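Local coordinates for putative creatinine amidohydrolase (PDB 3LUB), which probably hydrolyses carbon-nitrogen bonds of linear amides with the help of bound zinc, as a member of the creatininase superfamily, at residues H107-G121 and Y136-E148. Numbering follows the deposited sequence.
Sequences HVQGFRKLLILSGHG and YPDFLIAAANWFE. With ZN (zinc ion), chain B.
His107 reaches the loop before strand 140-145 through CB, CG, CD2 and NE2. Its CB lies 4.0 Å from Phe139 CD2; Tyr136 CD1 lies over one ring face, toward its rim, close to CG and CD2, the two ring planes turned by 50°. CD2 slips past the edge of Phe139. At the end, NE2 donates to Asp138 OD1 over 2.9 Å; OD1 lies near the ring plane and is met on its syn side, the carboxylate plane turned 47° from the ring, with a weak second bond to OD2. CG anti to the backbone N (chi1 -167°) swings the imidazole across to this loop. The opposite face of the ring is covered by Arg112 NH1, which also donates to the carbonyls of His107 and Phe111, fixing the guanidinium. Arg112 NE forms a long salt bridge, 3.5 Å, with Asp138 OD2, so one carboxylate serves two basic groups, which probably stabilises its negative charge. Phe139 suits its buried place because its ring is flat and apolar: Arg112 CA makes a CH-pi contact with its face, 4.2 Å from the centroid, while Leu114 CB touches its edge.

Beyond this, strands 113-118 and 140-145 run parallel, joined by regular backbone bonds from Leu140 N to Arg112 O through Trp146 N to Ser118 O. Small residues of strand 140-145 accept larger neighbours: Leu115 CD1 rests 3.5 Å from Ala142 CB. Past the strand ends, a water bridges Gly119 O and Trp146 NE1, and His120 ND1 binds zinc at 2.3 Å together with Glu32 and Asp43.

Helix 126-135 links the strands as a beta-alpha-beta unit. Strand 23-28 pairs with the other edge of 113-118; helix 92-108 packs against Ile116 and Ile141, helix 226-249 against Leu115, and a second subunit forms backbone hydrogen bonds with Ala143 and packs on Leu140 and Ala142.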
loop_
_atom_site.group_PDB
_atom_site.type_symbol
_atom_site.label_atom_id
_atom_site.label_comp_id
_atom_site.label_asym_id
_atom_site.label_seq_id
_atom_site.Cartn_x
_atom_site.Cartn_y
_atom_site.Cartn_z
ATOM N N HIS F 107 -15.307 13.142 -10.288
ATOM C CA HIS F 107 -15.217 12.770 -11.692
ATOM C C HIS F 107 -16.434 11.962 -12.153
ATOM O O HIS F 107 -16.956 12.197 -13.236
ATOM C CB HIS F 107 -13.919 11.985 -11.959
ATOM C CG HIS F 107 -13.604 11.838 -13.416
ATOM N ND1 HIS F 107 -14.173 10.856 -14.194
ATOM C CD2 HIS F 107 -12.818 12.568 -14.239
ATOM C CE1 HIS F 107 -13.740 10.979 -15.432
ATOM N NE2 HIS F 107 -12.923 12.014 -15.487
ATOM N N VAL F 108 -16.869 10.989 -11.357
ATOM C CA VAL F 108 -18.068 10.219 -11.667
ATOM C C VAL F 108 -19.274 11.157 -11.806
ATOM O O VAL F 108 -20.182 10.921 -12.622
ATOM C CB VAL F 108 -18.346 9.173 -10.564
ATOM C CG1 VAL F 108 -19.808 8.715 -10.553
ATOM C CG2 VAL F 108 -17.414 7.997 -10.721
ATOM N N GLN F 109 -19.291 12.209 -10.997
ATOM C CA GLN F 109 -20.408 13.166 -10.978
ATOM C C GLN F 109 -20.434 14.125 -12.167
ATOM O O GLN F 109 -21.401 14.848 -12.310
ATOM C CB GLN F 109 -20.411 13.974 -9.670
ATOM C CG GLN F 109 -20.636 13.101 -8.446
ATOM C CD GLN F 109 -20.130 13.723 -7.167
ATOM O OE1 GLN F 109 -19.865 14.918 -7.092
ATOM N NE2 GLN F 109 -20.000 12.908 -6.154
ATOM N N GLY F 110 -19.356 14.152 -12.968
ATOM C CA GLY F 110 -19.257 14.981 -14.184
ATOM C C GLY F 110 -18.380 16.213 -14.054
ATOM O O GLY F 110 -18.188 16.956 -15.028
ATOM N N PHE F 111 -17.814 16.427 -12.869
ATOM C CA PHE F 111 -16.983 17.597 -12.631
ATOM C C PHE F 111 -15.596 17.375 -13.180
ATOM O O PHE F 111 -15.104 16.245 -13.207
ATOM C CB PHE F 111 -16.930 17.941 -11.125
ATOM C CG PHE F 111 -18.274 18.233 -10.560
ATOM C CD1 PHE F 111 -18.996 19.332 -11.016
ATOM C CD2 PHE F 111 -18.860 17.386 -9.626
ATOM C CE1 PHE F 111 -20.250 19.601 -10.529
ATOM C CE2 PHE F 111 -20.151 17.647 -9.155
ATOM C CZ PHE F 111 -20.832 18.761 -9.608
ATOM N N ARG F 112 -14.964 18.464 -13.600
ATOM C CA ARG F 112 -13.667 18.413 -14.255
ATOM C C ARG F 112 -12.705 19.480 -13.841
ATOM O O ARG F 112 -11.657 19.553 -14.431
ATOM C CB ARG F 112 -13.851 18.516 -15.774
ATOM C CG ARG F 112 -14.711 17.416 -16.360
ATOM C CD ARG F 112 -14.010 16.051 -16.213
ATOM N NE ARG F 112 -14.729 14.949 -16.846
ATOM C CZ ARG F 112 -15.615 14.172 -16.243
ATOM N NH1 ARG F 112 -15.940 14.363 -14.974
ATOM N NH2 ARG F 112 -16.197 13.197 -16.909
ATOM N N LYS F 113 -13.022 20.308 -12.855
ATOM C CA LYS F 113 -12.146 21.380 -12.426
ATOM C C LYS F 113 -12.222 21.535 -10.911
ATOM O O LYS F 113 -13.333 21.687 -10.338
ATOM C CB LYS F 113 -12.587 22.689 -13.073
ATOM C CG LYS F 113 -12.510 22.648 -14.560
ATOM C CD LYS F 113 -13.019 23.908 -15.178
ATOM C CE LYS F 113 -12.729 23.919 -16.682
ATOM N NZ LYS F 113 -13.591 24.950 -17.342
ATOM N N LEU F 114 -11.055 21.506 -10.265
ATOM C CA LEU F 114 -10.976 21.567 -8.815
ATOM C C LEU F 114 -9.844 22.467 -8.405
ATOM O O LEU F 114 -8.749 22.371 -8.950
ATOM C CB LEU F 114 -10.744 20.137 -8.243
ATOM C CG LEU F 114 -10.469 19.936 -6.753
ATOM C CD1 LEU F 114 -11.682 20.254 -5.850
ATOM C CD2 LEU F 114 -9.964 18.497 -6.478
ATOM N N LEU F 115 -10.094 23.348 -7.439
ATOM C CA LEU F 115 -9.031 24.088 -6.777
ATOM C C LEU F 115 -8.939 23.627 -5.347
ATOM O O LEU F 115 -9.937 23.655 -4.633
ATOM C CB LEU F 115 -9.286 25.586 -6.800
ATOM C CG LEU F 115 -8.241 26.407 -6.028
ATOM C CD1 LEU F 115 -6.955 26.443 -6.825
ATOM C CD2 LEU F 115 -8.724 27.774 -5.657
ATOM N N ILE F 116 -7.737 23.230 -4.936
ATOM C CA ILE F 116 -7.423 22.978 -3.533
ATOM C C ILE F 116 -6.932 24.285 -2.911
ATOM O O ILE F 116 -5.909 24.802 -3.324
ATOM C CB ILE F 116 -6.334 21.868 -3.331
ATOM C CG1 ILE F 116 -6.749 20.559 -4.040
ATOM C CG2 ILE F 116 -6.123 21.634 -1.850
ATOM C CD1 ILE F 116 -5.612 19.564 -4.302
ATOM N N LEU F 117 -7.710 24.838 -1.968
ATOM C CA LEU F 117 -7.322 26.065 -1.285
ATOM C C LEU F 117 -6.841 25.717 0.127
ATOM O O LEU F 117 -7.641 25.438 1.030
ATOM C CB LEU F 117 -8.489 27.073 -1.243
ATOM C CG LEU F 117 -8.179 28.483 -0.706
ATOM C CD1 LEU F 117 -7.080 29.182 -1.513
ATOM C CD2 LEU F 117 -9.435 29.339 -0.669
ATOM N N SER F 118 -5.525 25.714 0.304
ATOM C CA SER F 118 -4.947 25.287 1.553
ATOM C C SER F 118 -4.843 26.442 2.550
ATOM O O SER F 118 -4.541 27.568 2.208
ATOM C CB SER F 118 -3.564 24.632 1.349
ATOM O OG SER F 118 -3.074 24.072 2.579
ATOM N N GLY F 119 -5.061 26.104 3.820
ATOM C CA GLY F 119 -4.853 27.011 4.932
ATOM C C GLY F 119 -3.605 26.688 5.704
ATOM O O GLY F 119 -3.276 27.407 6.629
ATOM N N HIS F 120 -2.898 25.629 5.324
ATOM C CA HIS F 120 -1.746 25.166 6.079
ATOM C C HIS F 120 -0.506 25.013 5.171
ATOM O O HIS F 120 -0.512 24.263 4.221
ATOM C CB HIS F 120 -2.128 23.874 6.799
ATOM C CG HIS F 120 -1.001 23.203 7.518
ATOM N ND1 HIS F 120 -0.256 23.829 8.491
ATOM C CD2 HIS F 120 -0.498 21.946 7.409
ATOM C CE1 HIS F 120 0.660 22.991 8.945
ATOM N NE2 HIS F 120 0.544 21.847 8.294
ATOM N N GLY F 121 0.548 25.758 5.468
ATOM C CA GLY F 121 1.762 25.742 4.651
ATOM C C GLY F 121 2.544 24.427 4.661
ATOM O O GLY F 121 3.335 24.179 3.768
ATOM N N TYR F 136 -6.427 10.807 -14.325
ATOM C CA TYR F 136 -7.612 11.539 -14.770
ATOM C C TYR F 136 -7.154 12.705 -15.643
ATOM O O TYR F 136 -7.161 13.880 -15.174
ATOM C CB TYR F 136 -8.393 12.104 -13.554
ATOM C CG TYR F 136 -8.913 11.054 -12.578
ATOM C CD1 TYR F 136 -10.159 10.454 -12.753
ATOM C CD2 TYR F 136 -8.158 10.669 -11.491
ATOM C CE1 TYR F 136 -10.613 9.478 -11.867
ATOM C CE2 TYR F 136 -8.595 9.701 -10.607
ATOM C CZ TYR F 136 -9.817 9.129 -10.787
ATOM O OH TYR F 136 -10.221 8.212 -9.878
ATOM N N PRO F 137 -6.731 12.409 -16.892
ATOM C CA PRO F 137 -6.192 13.453 -17.790
ATOM C C PRO F 137 -7.195 14.566 -18.231
ATOM O O PRO F 137 -6.774 15.622 -18.668
ATOM C CB PRO F 137 -5.648 12.662 -18.979
ATOM C CG PRO F 137 -6.268 11.353 -18.915
ATOM C CD PRO F 137 -6.708 11.079 -17.516
ATOM N N ASP F 138 -8.485 14.351 -18.030
ATOM C CA ASP F 138 -9.521 15.338 -18.322
ATOM C C ASP F 138 -9.959 16.189 -17.098
ATOM O O ASP F 138 -10.880 17.010 -17.210
ATOM C CB ASP F 138 -10.752 14.645 -18.974
ATOM C CG ASP F 138 -11.342 13.484 -18.122
ATOM O OD1 ASP F 138 -10.755 13.042 -17.086
ATOM O OD2 ASP F 138 -12.410 12.980 -18.540
ATOM N N PHE F 139 -9.280 16.016 -15.954
ATOM C CA PHE F 139 -9.681 16.638 -14.685
ATOM C C PHE F 139 -8.602 17.632 -14.259
ATOM O O PHE F 139 -7.492 17.258 -13.985
ATOM C CB PHE F 139 -9.904 15.548 -13.632
ATOM C CG PHE F 139 -10.711 15.991 -12.432
ATOM C CD1 PHE F 139 -10.168 16.810 -11.475
ATOM C CD2 PHE F 139 -12.004 15.541 -12.246
ATOM C CE1 PHE F 139 -10.922 17.208 -10.384
ATOM C CE2 PHE F 139 -12.747 15.931 -11.150
ATOM C CZ PHE F 139 -12.218 16.761 -10.229
ATOM N N LEU F 140 -8.935 18.912 -14.243
ATOM C CA LEU F 140 -7.994 19.958 -13.900
ATOM C C LEU F 140 -7.977 20.174 -12.383
ATOM O O LEU F 140 -9.005 20.485 -11.810
ATOM C CB LEU F 140 -8.428 21.241 -14.588
ATOM C CG LEU F 140 -7.547 22.474 -14.410
ATOM C CD1 LEU F 140 -6.146 22.207 -14.944
ATOM C CD2 LEU F 140 -8.187 23.694 -15.102
ATOM N N ILE F 141 -6.812 20.030 -11.754
ATOM C CA ILE F 141 -6.635 20.308 -10.334
ATOM C C ILE F 141 -5.555 21.372 -10.146
ATOM O O ILE F 141 -4.390 21.151 -10.509
ATOM C CB ILE F 141 -6.221 19.034 -9.544
ATOM C CG1 ILE F 141 -7.123 17.851 -9.882
ATOM C CG2 ILE F 141 -6.228 19.298 -8.023
ATOM C CD1 ILE F 141 -6.767 16.605 -9.105
ATOM N N ALA F 142 -5.941 22.528 -9.575
ATOM C CA ALA F 142 -5.003 23.582 -9.166
ATOM C C ALA F 142 -4.836 23.566 -7.639
ATOM O O ALA F 142 -5.678 23.009 -6.936
ATOM C CB ALA F 142 -5.483 24.953 -9.646
ATOM N N ALA F 143 -3.744 24.156 -7.139
ATOM C CA ALA F 143 -3.536 24.307 -5.701
ATOM C C ALA F 143 -3.000 25.686 -5.372
ATOM O O ALA F 143 -2.148 26.226 -6.101
ATOM C CB ALA F 143 -2.576 23.220 -5.130
ATOM N N ALA F 144 -3.475 26.240 -4.255
ATOM C CA ALA F 144 -2.956 27.522 -3.728
ATOM C C ALA F 144 -3.062 27.526 -2.230
ATOM O O ALA F 144 -4.002 26.954 -1.698
ATOM C CB ALA F 144 -3.773 28.684 -4.258
ATOM N N ASN F 145 -2.117 28.187 -1.558
ATOM C CA ASN F 145 -2.305 28.614 -0.173
ATOM C C ASN F 145 -3.064 29.959 -0.210
ATOM O O ASN F 145 -2.654 30.838 -0.953
ATOM C CB ASN F 145 -0.935 28.792 0.515
ATOM C CG ASN F 145 -0.225 27.453 0.824
ATOM O OD1 ASN F 145 -0.761 26.583 1.502
ATOM N ND2 ASN F 145 1.012 27.325 0.362
ATOM N N TRP F 146 -4.146 30.144 0.572
ATOM C CA TRP F 146 -4.879 31.423 0.555
ATOM C C TRP F 146 -3.934 32.580 0.901
ATOM O O TRP F 146 -4.032 33.654 0.355
ATOM C CB TRP F 146 -6.152 31.409 1.480
ATOM C CG TRP F 146 -5.845 31.424 2.937
ATOM C CD1 TRP F 146 -5.660 30.340 3.727
ATOM C CD2 TRP F 146 -5.587 32.577 3.765
ATOM N NE1 TRP F 146 -5.354 30.730 4.996
ATOM C CE2 TRP F 146 -5.297 32.102 5.049
ATOM C CE3 TRP F 146 -5.598 33.957 3.540
ATOM C CZ2 TRP F 146 -4.993 32.965 6.121
ATOM C CZ3 TRP F 146 -5.343 34.804 4.595
ATOM C CH2 TRP F 146 -5.033 34.308 5.872
ATOM N N PHE F 147 -2.973 32.333 1.786
ATOM C CA PHE F 147 -2.159 33.406 2.317
ATOM C C PHE F 147 -0.971 33.749 1.416
ATOM O O PHE F 147 -0.149 34.567 1.775
ATOM C CB PHE F 147 -1.704 33.074 3.718
ATOM C CG PHE F 147 -1.024 31.753 3.823
ATOM C CD1 PHE F 147 0.324 31.623 3.493
ATOM C CD2 PHE F 147 -1.731 30.627 4.228
ATOM C CE1 PHE F 147 0.947 30.389 3.563
ATOM C CE2 PHE F 147 -1.108 29.412 4.301
ATOM C CZ PHE F 147 0.239 29.293 3.976
ATOM N N GLU F 148 -0.905 33.132 0.239
ATOM C CA GLU F 148 0.054 33.471 -0.798
ATOM C C GLU F 148 -0.578 34.132 -2.014
ATOM O O GLU F 148 0.135 34.585 -2.919
ATOM C CB GLU F 148 0.793 32.210 -1.246
ATOM C CG GLU F 148 1.865 31.837 -0.281
ATOM C CD GLU F 148 2.466 30.470 -0.542
ATOM O OE1 GLU F 148 2.019 29.763 -1.491
ATOM O OE2 GLU F 148 3.361 30.102 0.260
HETATM ZN ZN ZN B . -0.880 25.529 9.916
HETATM O O HOH W 1 -4.716 29.562 7.447
HETATM O O HOH W 2 2.895 24.914 1.074
HETATM O O HOH W 3 -0.661 27.985 10.009
#